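Local coordinates for protein minor fimbrium subunit Mfa5 (Porphyromonas gingivalis ATCC 33277, PDB 6TO1) that serves as an accessory subunit of the minor fimbriae, adhesive surface pili that mediate biofilm formation and attachment to host cells and other oral bacteria, at residues P329-H333 with P334-Y338; Y472-L475 with D476-Q479. One frame throughout, in Å; residues are numbered along the deposited sequence.

Interaction 1: residues P329-H333 with P334-Y338; sequences PRFPH and PYYYY
Phe-331 turns the edge of its ring toward the face of Tyr-336 in a T-shaped pair, the centroids 5.4 Å apart and the planes at 66°. The methylene of Phe-331 comes closer still, its CB lying 3.4 Å from Tyr-336 CD2. Both residues hold CG beside the backbone N (chi1 -64° in each), and both CA-CB bonds point across the turn, which brings the two side chains together at about a right angle. At the edge of the Tyr-336 ring, in its plane, sits the carbonyl oxygen of Pro-332. That oxygen also accepts a bent hydrogen bond from the backbone of Tyr-335, N to O 2.9 Å with an angle of 137° at the hydrogen, closing the type VIa beta turn Pro-332 to Tyr-335 round cis Pro-334. Past the cis peptide a second aromatic group forms: His-333 lays one ring face over Pro-334, whose CA is 3.7 Å from the imidazole centroid, a CH-pi contact. His-333 CA in turn sits over a face of the Tyr-335 ring, 4.0 Å from its centroid, while the imidazole directs its edge toward that same ring. Two waters tie the limbs together: one takes the N-H of Tyr-336 and donates to Phe-331 O, the other donates to His-333 O and hydrogen-bonds with Tyr-336 OH. Arg-330 NH2 approaches Tyr-338 OH obliquely, 4.0 Å away; Glu-328 OE1 salt-bridges the first and hydrogen-bonds the second. The turn links neighbouring antiparallel strands 326-327 and 336-338 of a small mixed sheet as an exposed hairpin connection; backbone bonds join Tyr-336 to Glu-328 and Tyr-338 to Val-326, while strand 296-298 pairs along the other edge through Lys-296.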
ATOM      1  N   PRO A 329      18.826  53.975  15.608  1.00 20.88           N
ATOM      2  CA  PRO A 329      19.365  55.350  15.611  1.00 26.02           C
ATOM      3  C   PRO A 329      20.763  55.474  15.032  1.00 23.43           C
ATOM      4  O   PRO A 329      21.235  56.603  14.811  1.00 20.58           O
ATOM      5  CB  PRO A 329      19.344  55.727  17.098  1.00 23.47           C
ATOM      6  CG  PRO A 329      19.516  54.409  17.817  1.00 26.45           C
ATOM      7  CD  PRO A 329      18.683  53.432  16.978  1.00 23.51           C
ATOM      8  N   ARG A 330      21.442  54.371  14.752  1.00 25.68           N
ATOM      9  CA  ARG A 330      22.778  54.475  14.189  1.00 25.22           C
ATOM     10  C   ARG A 330      22.770  54.819  12.711  1.00 26.04           C
ATOM     11  O   ARG A 330      23.839  55.073  12.152  1.00 25.25           O
ATOM     12  CB  ARG A 330      23.557  53.175  14.396  1.00 22.77           C
ATOM     13  CG  ARG A 330      23.848  52.927  15.854  1.00 25.32           C
ATOM     14  CD  ARG A 330      24.495  51.605  16.059  1.00 30.56           C
ATOM     15  NE  ARG A 330      23.496  50.541  15.981  1.00 26.37           N
ATOM     16  CZ  ARG A 330      23.770  49.264  16.190  1.00 28.51           C
ATOM     17  NH1 ARG A 330      25.005  48.886  16.478  1.00 24.80           N
ATOM     18  NH2 ARG A 330      22.802  48.375  16.118  1.00 21.60           N
ATOM     19  N   PHE A 331      21.605  54.843  12.070  1.00 23.35           N
ATOM     20  CA  PHE A 331      21.524  55.161  10.662  1.00 21.76           C
ATOM     21  C   PHE A 331      20.782  56.472  10.478  1.00 20.40           C
ATOM     22  O   PHE A 331      19.921  56.827  11.287  1.00 21.49           O
ATOM     23  CB  PHE A 331      20.827  54.061   9.851  1.00 21.09           C
ATOM     24  CG  PHE A 331      21.583  52.766   9.851  1.00 22.78           C
ATOM     25  CD1 PHE A 331      22.965  52.747   9.699  1.00 28.07           C
ATOM     26  CD2 PHE A 331      20.923  51.567  10.001  1.00 28.14           C
ATOM     27  CE1 PHE A 331      23.670  51.549   9.718  1.00 32.81           C
ATOM     28  CE2 PHE A 331      21.631  50.353  10.024  1.00 27.16           C
ATOM     29  CZ  PHE A 331      22.980  50.343   9.879  1.00 25.14           C
ATOM     30  N   PRO A 332      21.081  57.200   9.447  1.00 22.66           N
ATOM     31  CA  PRO A 332      20.531  58.557   9.342  1.00 27.36           C
ATOM     32  C   PRO A 332      19.221  58.649   8.581  1.00 26.98           C
ATOM     33  O   PRO A 332      18.620  57.639   8.205  1.00 22.98           O
ATOM     34  CB  PRO A 332      21.641  59.303   8.594  1.00 27.96           C
ATOM     35  CG  PRO A 332      22.123  58.265   7.606  1.00 32.21           C
ATOM     36  CD  PRO A 332      22.042  56.912   8.365  1.00 25.95           C
ATOM     37  N   HIS A 333      18.778  59.886   8.358  1.00 24.77           N
ATOM     38  CA  HIS A 333      17.737  60.224   7.380  1.00 20.50           C
ATOM     39  C   HIS A 333      17.922  59.381   6.126  1.00 20.63           C
ATOM     40  O   HIS A 333      19.045  59.260   5.628  1.00 26.01           O
ATOM     41  CB  HIS A 333      17.825  61.730   7.110  1.00 21.97           C
ATOM     42  CG  HIS A 333      16.750  62.256   6.222  1.00 19.81           C
ATOM     43  ND1 HIS A 333      16.698  61.980   4.873  1.00 21.47           N
ATOM     44  CD2 HIS A 333      15.674  63.028   6.493  1.00 25.70           C
ATOM     45  CE1 HIS A 333      15.639  62.568   4.348  1.00 24.02           C
ATOM     46  NE2 HIS A 333      15.000  63.209   5.311  1.00 24.02           N
ATOM     47  N   PRO A 334      16.855  58.773   5.565  1.00 19.03           N
ATOM     48  CA  PRO A 334      15.440  58.976   5.883  1.00 19.17           C
ATOM     49  C   PRO A 334      14.851  58.096   6.958  1.00 18.92           C
ATOM     50  O   PRO A 334      13.623  58.064   7.087  1.00 20.71           O
ATOM     51  CB  PRO A 334      14.744  58.670   4.538  1.00 25.32           C
ATOM     52  CG  PRO A 334      15.616  57.586   3.954  1.00 23.33           C
ATOM     53  CD  PRO A 334      17.038  57.985   4.330  1.00 22.55           C
ATOM     54  N   TYR A 335      15.731  57.414   7.698  1.00 17.33           N
ATOM     55  CA  TYR A 335      15.454  56.679   8.924  1.00 21.97           C
ATOM     56  C   TYR A 335      15.130  55.222   8.604  1.00 20.38           C
ATOM     57  O   TYR A 335      14.531  54.893   7.560  1.00 18.34           O
ATOM     58  CB  TYR A 335      14.367  57.332   9.766  1.00 17.66           C
ATOM     59  CG  TYR A 335      14.655  58.780  10.028  1.00 24.01           C
ATOM     60  CD1 TYR A 335      15.904  59.191  10.489  1.00 23.61           C
ATOM     61  CD2 TYR A 335      13.695  59.746   9.784  1.00 23.50           C
ATOM     62  CE1 TYR A 335      16.180  60.541  10.697  1.00 27.49           C
ATOM     63  CE2 TYR A 335      13.972  61.100   9.981  1.00 21.60           C
ATOM     64  CZ  TYR A 335      15.211  61.481  10.432  1.00 29.01           C
ATOM     65  OH  TYR A 335      15.460  62.837  10.640  1.00 27.52           O
ATOM     66  N   TYR A 336      15.652  54.357   9.485  1.00 19.23           N
ATOM     67  CA  TYR A 336      15.719  52.911   9.309  1.00 18.72           C
ATOM     68  C   TYR A 336      15.102  52.239  10.528  1.00 22.21           C
ATOM     69  O   TYR A 336      15.366  52.649  11.662  1.00 18.82           O
ATOM     70  CB  TYR A 336      17.174  52.438   9.145  1.00 18.59           C
ATOM     71  CG  TYR A 336      17.797  52.990   7.912  1.00 20.75           C
ATOM     72  CD1 TYR A 336      17.993  52.187   6.807  1.00 22.90           C
ATOM     73  CD2 TYR A 336      18.141  54.340   7.820  1.00 21.36           C
ATOM     74  CE1 TYR A 336      18.538  52.693   5.640  1.00 28.01           C
ATOM     75  CE2 TYR A 336      18.674  54.852   6.655  1.00 21.88           C
ATOM     76  CZ  TYR A 336      18.875  54.035   5.584  1.00 26.75           C
ATOM     77  OH  TYR A 336      19.418  54.540   4.430  1.00 27.55           O
ATOM     78  N   TYR A 337      14.303  51.190  10.292  1.00 17.99           N
ATOM     79  CA  TYR A 337      13.523  50.563  11.352  1.00 18.49           C
ATOM     80  C   TYR A 337      13.553  49.059  11.171  1.00 15.84           C
ATOM     81  O   TYR A 337      13.289  48.574  10.064  1.00 17.96           O
ATOM     82  CB  TYR A 337      12.055  51.020  11.337  1.00 20.12           C
ATOM     83  CG  TYR A 337      11.920  52.507  11.443  1.00 20.85           C
ATOM     84  CD1 TYR A 337      11.734  53.115  12.675  1.00 19.25           C
ATOM     85  CD2 TYR A 337      12.053  53.299  10.325  1.00 18.81           C
ATOM     86  CE1 TYR A 337      11.658  54.480  12.790  1.00 20.87           C
ATOM     87  CE2 TYR A 337      11.982  54.669  10.427  1.00 19.44           C
ATOM     88  CZ  TYR A 337      11.784  55.244  11.661  1.00 16.85           C
ATOM     89  OH  TYR A 337      11.721  56.631  11.729  1.00 20.41           O
ATOM     90  N   TYR A 338      13.868  48.327  12.243  1.00 16.71           N
ATOM     91  CA  TYR A 338      13.642  46.887  12.230  1.00 14.87           C
ATOM     92  C   TYR A 338      12.137  46.635  12.158  1.00 14.45           C
ATOM     93  O   TYR A 338      11.332  47.380  12.726  1.00 16.57           O
ATOM     94  CB  TYR A 338      14.268  46.227  13.462  1.00 16.34           C
ATOM     95  CG  TYR A 338      15.782  46.429  13.531  1.00 15.54           C
ATOM     96  CD1 TYR A 338      16.656  45.609  12.822  1.00 17.76           C
ATOM     97  CD2 TYR A 338      16.325  47.464  14.293  1.00 21.79           C
ATOM     98  CE1 TYR A 338      18.027  45.821  12.863  1.00 17.26           C
ATOM     99  CE2 TYR A 338      17.693  47.655  14.374  1.00 16.21           C
ATOM    100  CZ  TYR A 338      18.531  46.861  13.634  1.00 18.80           C
ATOM    101  OH  TYR A 338      19.893  47.058  13.695  1.00 22.54           O
TER
HETATM  102  O   HOH W   1      17.434  55.485  11.461  1.00 21.44           O
HETATM  103  O   HOH W   2      20.278  57.105   4.564  1.00 37.97           O

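Interaction 2: residues Y472-L475 with D476-Q479; sequences YADL and DYIQ
The carboxylate of Asp-474 and the ring of Tyr-477 are turned 50° against each other, with OD2 oblique to the ring. Contact is made instead by the tyrosine methylene, whose CB lies 3.5 Å from both Asp-474 CG and Asp-474 OD2. Above the carboxylate plane stands the backbone N-H of Tyr-477, 3.2 Å from Asp-474 OD1 and almost straight, with 170° at the hydrogen. The extended first torsion of Asp-474 (chi1 177°) swings the carboxylate over the start of helix 475-480, where it is the N-cap. A water donates to the same OD1, 3.0 Å away, and accepts from Asp-476 N, bridging another N-H of the first turn. Behind the cap, Asp-474 O takes the N-H of Ile-478 at 3.0 Å, and Leu-475 O takes that of Gln-479, N to O 2.8 Å. Ile-478 points its CD1 back to Ala-473 CB, 4.1 Å away, an apolar contact between the helix and the end of strand 463-473. Outside the turn, Asp-476 forms a salt bridge with Lys-534, and Gln-479 OE1 accepts from Ala-634 N. The helix N-terminus would be expected to favour both carboxylates, and Lys-534 that of Asp-476; the side-chain cap and its water serve two N-H groups of the first turn, which lack the i-4 helical partner of later residues.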
ATOM      1  N   TYR A 472      -8.191 -30.146 -13.852  1.00 25.56           N
ATOM      2  CA  TYR A 472      -8.550 -31.549 -13.788  1.00 20.70           C
ATOM      3  C   TYR A 472      -7.288 -32.396 -13.830  1.00 18.18           C
ATOM      4  O   TYR A 472      -6.328 -32.064 -14.533  1.00 21.39           O
ATOM      5  CB  TYR A 472      -9.417 -31.967 -14.980  1.00 23.08           C
ATOM      6  CG  TYR A 472     -10.784 -31.366 -15.043  1.00 24.55           C
ATOM      7  CD1 TYR A 472     -11.681 -31.522 -14.007  1.00 25.24           C
ATOM      8  CD2 TYR A 472     -11.185 -30.652 -16.162  1.00 30.89           C
ATOM      9  CE1 TYR A 472     -12.955 -30.975 -14.082  1.00 25.48           C
ATOM     10  CE2 TYR A 472     -12.459 -30.093 -16.238  1.00 38.65           C
ATOM     11  CZ  TYR A 472     -13.333 -30.268 -15.196  1.00 37.44           C
ATOM     12  OH  TYR A 472     -14.600 -29.727 -15.245  1.00 46.72           O
ATOM     13  N   ALA A 473      -7.317 -33.526 -13.134  1.00 21.55           N
ATOM     14  CA  ALA A 473      -6.279 -34.542 -13.320  1.00 23.99           C
ATOM     15  C   ALA A 473      -6.483 -35.284 -14.645  1.00 24.27           C
ATOM     16  O   ALA A 473      -7.608 -35.649 -14.995  1.00 23.06           O
ATOM     17  CB  ALA A 473      -6.288 -35.540 -12.172  1.00 25.17           C
ATOM     18  N   ASP A 474      -5.384 -35.485 -15.384  1.00 25.75           N
ATOM     19  CA  ASP A 474      -5.345 -36.252 -16.640  1.00 25.27           C
ATOM     20  C   ASP A 474      -4.886 -37.664 -16.273  1.00 22.31           C
ATOM     21  O   ASP A 474      -3.688 -37.927 -16.100  1.00 20.34           O
ATOM     22  CB  ASP A 474      -4.414 -35.561 -17.630  1.00 25.32           C
ATOM     23  CG  ASP A 474      -4.251 -36.303 -18.932  1.00 26.79           C
ATOM     24  OD1 ASP A 474      -4.654 -37.474 -19.041  1.00 26.32           O
ATOM     25  OD2 ASP A 474      -3.689 -35.689 -19.851  1.00 30.59           O
ATOM     26  N   LEU A 475      -5.855 -38.566 -16.076  1.00 23.11           N
ATOM     27  CA  LEU A 475      -5.537 -39.867 -15.492  1.00 23.79           C
ATOM     28  C   LEU A 475      -4.575 -40.665 -16.367  1.00 21.95           C
ATOM     29  O   LEU A 475      -3.686 -41.357 -15.854  1.00 21.70           O
ATOM     30  CB  LEU A 475      -6.827 -40.665 -15.267  1.00 24.97           C
ATOM     31  CG  LEU A 475      -7.512 -40.408 -13.925  1.00 27.77           C
ATOM     32  CD1 LEU A 475      -8.027 -38.970 -13.847  1.00 29.04           C
ATOM     33  CD2 LEU A 475      -8.660 -41.384 -13.644  1.00 26.91           C
ATOM     34  N   ASP A 476      -4.770 -40.635 -17.687  1.00 30.42           N
ATOM     35  CA  ASP A 476      -3.917 -41.447 -18.554  1.00 28.81           C
ATOM     36  C   ASP A 476      -2.484 -40.917 -18.562  1.00 29.67           C
ATOM     37  O   ASP A 476      -1.526 -41.694 -18.591  1.00 25.94           O
ATOM     38  CB  ASP A 476      -4.463 -41.467 -19.976  1.00 27.77           C
ATOM     39  CG  ASP A 476      -5.739 -42.297 -20.119  1.00 32.57           C
ATOM     40  OD1 ASP A 476      -5.923 -43.278 -19.376  1.00 35.52           O
ATOM     41  OD2 ASP A 476      -6.553 -41.952 -20.995  1.00 49.28           O
ATOM     42  N   TYR A 477      -2.315 -39.594 -18.544  1.00 23.01           N
ATOM     43  CA  TYR A 477      -0.968 -39.038 -18.434  1.00 23.74           C
ATOM     44  C   TYR A 477      -0.299 -39.471 -17.135  1.00 23.14           C
ATOM     45  O   TYR A 477       0.874 -39.874 -17.124  1.00 25.66           O
ATOM     46  CB  TYR A 477      -1.006 -37.510 -18.531  1.00 25.66           C
ATOM     47  CG  TYR A 477       0.379 -36.926 -18.574  1.00 22.08           C
ATOM     48  CD1 TYR A 477       1.004 -36.653 -19.788  1.00 29.59           C
ATOM     49  CD2 TYR A 477       1.078 -36.684 -17.405  1.00 25.18           C
ATOM     50  CE1 TYR A 477       2.286 -36.133 -19.821  1.00 30.30           C
ATOM     51  CE2 TYR A 477       2.349 -36.183 -17.427  1.00 27.86           C
ATOM     52  CZ  TYR A 477       2.944 -35.896 -18.630  1.00 33.82           C
ATOM     53  OH  TYR A 477       4.216 -35.393 -18.622  1.00 35.84           O
ATOM     54  N   ILE A 478      -1.018 -39.354 -16.012  1.00 21.00           N
ATOM     55  CA  ILE A 478      -0.468 -39.747 -14.721  1.00 22.03           C
ATOM     56  C   ILE A 478      -0.132 -41.233 -14.724  1.00 23.85           C
ATOM     57  O   ILE A 478       0.915 -41.651 -14.222  1.00 20.20           O
ATOM     58  CB  ILE A 478      -1.453 -39.377 -13.591  1.00 21.07           C
ATOM     59  CG1 ILE A 478      -1.572 -37.836 -13.510  1.00 25.18           C
ATOM     60  CG2 ILE A 478      -1.035 -39.949 -12.288  1.00 20.36           C
ATOM     61  CD1 ILE A 478      -2.693 -37.358 -12.695  1.00 24.69           C
ATOM     62  N   GLN A 479      -0.994 -42.052 -15.324  1.00 23.01           N
ATOM     63  CA  GLN A 479      -0.704 -43.478 -15.414  1.00 22.87           C
ATOM     64  C   GLN A 479       0.579 -43.735 -16.186  1.00 21.94           C
ATOM     65  O   GLN A 479       1.387 -44.585 -15.792  1.00 25.99           O
ATOM     66  CB  GLN A 479      -1.875 -44.208 -16.094  1.00 25.49           C
ATOM     67  CG  GLN A 479      -1.710 -45.729 -16.110  1.00 26.60           C
ATOM     68  CD  GLN A 479      -1.928 -46.354 -14.751  1.00 28.89           C
ATOM     69  OE1 GLN A 479      -2.496 -45.737 -13.860  1.00 25.12           O
ATOM     70  NE2 GLN A 479      -1.480 -47.594 -14.587  1.00 29.82           N
TER
HETATM   71  O   HOH W   3      -7.030 -39.213 -19.356  1.00 33.40           O

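Overall arrangement
Interactions 1 and 2 mark separate parts of an elongated chain: their centres are 99 Å apart, their nearest atoms about 84 Å, and they lie on opposite sides of the chain's centre. Residues 329-338 join edge strand 326-327 to inner strand 336-338 in the segment inserted between strands 227-234 and 357-362 of the von Willebrand factor type A sheet. That segment also holds the calcium site, which includes Asn-280 and Asp-319; Ser-135, Ser-137 and Thr-207 form the magnesium site. Neither contact supplies a ligand to these metals. Residues 472-479 instead carry the chain from a strand of one beta domain into a short helix touching the next, through Lys-534 and Ala-634.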